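Local coordinates for protein CAS6A (Thermus thermophilus, PDB 4C97) that probably acts as a Cas6-family endoribonuclease that cleaves CRISPR RNA precursors in antiviral defence, at residues Ala9-Leu14 with Pro103-Ser108. The protein carries 1 engineered substitution. Sequence-based numbering, arbitrary orientation.
Sequences ALVLVL and PWAGVS. With SO4 (sulfate ion), chain D.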
ATOM      1  N   ALA A   9      -1.959  -8.053   4.675  1.00 14.43           N
ATOM      2  CA  ALA A   9      -2.695  -6.847   5.035  1.00 14.24           C
ATOM      3  C   ALA A   9      -3.884  -7.315   5.829  1.00 13.14           C
ATOM      4  O   ALA A   9      -4.782  -7.998   5.313  1.00 14.11           O
ATOM      5  CB  ALA A   9      -3.147  -6.096   3.788  1.00 13.50           C
ATOM      6  N   LEU A  10      -3.869  -6.969   7.116  1.00 11.75           N
ATOM      7  CA  LEU A  10      -4.968  -7.300   7.990  1.00 12.30           C
ATOM      8  C   LEU A  10      -5.856  -6.091   8.200  1.00 12.93           C
ATOM      9  O   LEU A  10      -5.364  -4.972   8.429  1.00 14.33           O
ATOM     10  CB  LEU A  10      -4.429  -7.769   9.333  1.00 15.80           C
ATOM     11  CG  LEU A  10      -3.874  -9.191   9.374  1.00 25.22           C
ATOM     12  CD1 LEU A  10      -2.635  -9.346   8.524  1.00 30.86           C
ATOM     13  CD2 LEU A  10      -3.561  -9.557  10.825  1.00 29.20           C
ATOM     14  N   VAL A  11      -7.161  -6.324   8.139  1.00 14.08           N
ATOM     15  CA  VAL A  11      -8.145  -5.265   8.305  1.00 12.83           C
ATOM     16  C   VAL A  11      -8.818  -5.335   9.670  1.00 17.27           C
ATOM     17  O   VAL A  11      -9.307  -6.393  10.077  1.00 15.18           O
ATOM     18  CB  VAL A  11      -9.215  -5.310   7.213  1.00 13.04           C
ATOM     19  CG1 VAL A  11     -10.356  -4.340   7.524  1.00 15.71           C
ATOM     20  CG2 VAL A  11      -8.602  -4.948   5.834  1.00 14.26           C
ATOM     21  N   LEU A  12      -8.831  -4.206  10.372  1.00 15.81           N
ATOM     22  CA  LEU A  12      -9.565  -4.080  11.636  1.00 14.99           C
ATOM     23  C   LEU A  12     -10.898  -3.422  11.344  1.00 15.58           C
ATOM     24  O   LEU A  12     -10.952  -2.227  10.980  1.00 15.29           O
ATOM     25  CB  LEU A  12      -8.800  -3.210  12.646  1.00 16.85           C
ATOM     26  CG  LEU A  12      -7.569  -3.796  13.335  1.00 27.23           C
ATOM     27  CD1 LEU A  12      -6.618  -4.467  12.361  1.00 36.12           C
ATOM     28  CD2 LEU A  12      -6.848  -2.702  14.120  1.00 29.45           C
ATOM     29  N   VAL A  13     -11.960  -4.208  11.509  1.00 16.63           N
ATOM     30  CA  VAL A  13     -13.320  -3.735  11.329  1.00 17.65           C
ATOM     31  C   VAL A  13     -13.707  -3.032  12.622  1.00 21.60           C
ATOM     32  O   VAL A  13     -13.610  -3.609  13.699  1.00 21.80           O
ATOM     33  CB  VAL A  13     -14.293  -4.884  11.019  1.00 21.82           C
ATOM     34  CG1 VAL A  13     -15.721  -4.373  10.897  1.00 22.40           C
ATOM     35  CG2 VAL A  13     -13.875  -5.592   9.753  1.00 23.08           C
ATOM     36  N   LEU A  14     -14.132  -1.777  12.510  1.00 19.63           N
ATOM     37  CA  LEU A  14     -14.244  -0.915  13.685  1.00 19.89           C
ATOM     38  C   LEU A  14     -15.677  -0.525  13.973  1.00 22.67           C
ATOM     39  O   LEU A  14     -16.427  -0.187  13.066  1.00 27.33           O
ATOM     40  CB  LEU A  14     -13.421   0.363  13.468  1.00 18.96           C
ATOM     41  CG  LEU A  14     -11.937   0.152  13.177  1.00 17.42           C
ATOM     42  CD1 LEU A  14     -11.302   1.484  12.765  1.00 21.24           C
ATOM     43  CD2 LEU A  14     -11.198  -0.481  14.348  1.00 17.69           C
ATOM     44  N   PRO A 103     -12.357  -6.351   1.115  1.00 18.26           N
ATOM     45  CA  PRO A 103     -11.634  -5.986  -0.111  1.00 18.35           C
ATOM     46  C   PRO A 103     -10.171  -5.597   0.093  1.00 15.79           C
ATOM     47  O   PRO A 103      -9.357  -5.783  -0.796  1.00 17.09           O
ATOM     48  CB  PRO A 103     -12.438  -4.804  -0.651  1.00 21.10           C
ATOM     49  CG  PRO A 103     -13.812  -5.033  -0.148  1.00 23.42           C
ATOM     50  CD  PRO A 103     -13.645  -5.647   1.220  1.00 17.27           C
ATOM     51  N   TRP A 104      -9.846  -5.066   1.264  1.00 13.55           N
ATOM     52  CA  TRP A 104      -8.506  -4.591   1.558  1.00 14.25           C
ATOM     53  C   TRP A 104      -7.701  -5.506   2.476  1.00 12.50           C
ATOM     54  O   TRP A 104      -6.635  -5.126   2.927  1.00 12.66           O
ATOM     55  CB  TRP A 104      -8.583  -3.162   2.103  1.00 15.67           C
ATOM     56  CG  TRP A 104      -8.957  -2.201   1.007  1.00 13.36           C
ATOM     57  CD1 TRP A 104     -10.194  -1.696   0.739  1.00 15.38           C
ATOM     58  CD2 TRP A 104      -8.077  -1.669   0.016  1.00 11.25           C
ATOM     59  NE1 TRP A 104     -10.136  -0.867  -0.359  1.00 14.35           N
ATOM     60  CE2 TRP A 104      -8.847  -0.821  -0.815  1.00 10.05           C
ATOM     61  CE3 TRP A 104      -6.723  -1.808  -0.257  1.00 11.15           C
ATOM     62  CZ2 TRP A 104      -8.299  -0.137  -1.903  1.00 10.40           C
ATOM     63  CZ3 TRP A 104      -6.179  -1.120  -1.341  1.00 12.85           C
ATOM     64  CH2 TRP A 104      -6.964  -0.287  -2.129  1.00  9.45           C
ATOM     65  N   ALA A 105      -8.210  -6.717   2.713  1.00 12.95           N
ATOM     66  CA  ALA A 105      -7.505  -7.724   3.496  1.00 13.63           C
ATOM     67  C   ALA A 105      -6.896  -8.767   2.556  1.00 16.76           C
ATOM     68  O   ALA A 105      -7.500  -9.133   1.561  1.00 15.27           O
ATOM     69  CB  ALA A 105      -8.462  -8.405   4.436  1.00 18.03           C
ATOM     70  N   GLY A 106      -5.721  -9.265   2.884  1.00 15.45           N
ATOM     71  CA  GLY A 106      -5.175 -10.390   2.154  1.00 14.17           C
ATOM     72  C   GLY A 106      -3.880 -10.877   2.732  1.00 14.80           C
ATOM     73  O   GLY A 106      -3.226 -10.163   3.470  1.00 16.18           O
ATOM     74  N   VAL A 107      -3.528 -12.122   2.434  1.00 15.65           N
ATOM     75  CA  VAL A 107      -2.248 -12.677   2.829  1.00 15.56           C
ATOM     76  C   VAL A 107      -1.735 -13.437   1.626  1.00 17.28           C
ATOM     77  O   VAL A 107      -2.504 -14.151   0.971  1.00 21.63           O
ATOM     78  CB  VAL A 107      -2.357 -13.640   4.011  1.00 20.89           C
ATOM     79  CG1 VAL A 107      -0.975 -14.087   4.441  1.00 20.75           C
ATOM     80  CG2 VAL A 107      -3.076 -12.998   5.154  1.00 20.92           C
ATOM     81  N   SER A 108      -0.454 -13.273   1.329  1.00 14.88           N
ATOM     82  CA  SER A 108       0.152 -13.919   0.174  1.00 14.92           C
ATOM     83  C   SER A 108       1.629 -14.172   0.427  1.00 12.76           C
ATOM     84  O   SER A 108       2.117 -14.066   1.574  1.00 13.93           O
ATOM     85  CB  SER A 108      -0.041 -13.075  -1.089  1.00 21.40           C
ATOM     86  OG  SER A 108       0.197 -13.862  -2.249  1.00 20.20           O
TER
HETATM   87  S   SO4 D1241     -12.192   2.599  -0.623  1.00 44.75           S
HETATM   88  O1  SO4 D1241     -11.311   1.490  -0.960  1.00 45.72           O
HETATM   89  O2  SO4 D1241     -12.111   3.580  -1.707  1.00 46.89           O
HETATM   90  O3  SO4 D1241     -13.562   2.115  -0.510  1.00 50.52           O
HETATM   91  O4  SO4 D1241     -11.840   3.276   0.619  1.00 33.61           O
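Ala9 and Gly106 form an antiparallel hydrogen-bonded pair: Ala9 N donates to Gly106 O at 2.7 Å, almost straight at 176°, and Gly106 N returns a bond to Ala9 O at 2.9 Å. Ala9 O also receives a CA-H...O contact from Ala105, whose CA lies 3.3 Å from it, while Ala9 CB rests 3.7 Å from Trp104 O. The pair joins strand 6-15 to the end of strand 91-109 in the antiparallel sheet of what is probably the N-terminal ferredoxin-like (RAMP) domain of Cas6; strand 58-65 flanks 6-15 on its other edge. Two residues on along 6-15, Val11 faces the break in 91-109, Pro103 to Ala105, that precedes Gly106. Val11 CG2, anti to the carbonyl carbon and beside the backbone N, lies over the Trp104-Ala105 peptide, 3.5 Å from Trp104 O and 3.7 Å from Ala105 CB. Trp104 O accepts a hydrogen bond from Arg62 NE on strand 58-65. The Trp104 indole leads away from the strand, stacked with Trp60, and its NE1 donates to O1 of a sulfate at 2.7 Å, a bent bond at 132°. Arg125 and Arg237 are hydrogen-bonded to the same sulfate, which probably comes from the crystallisation liquor.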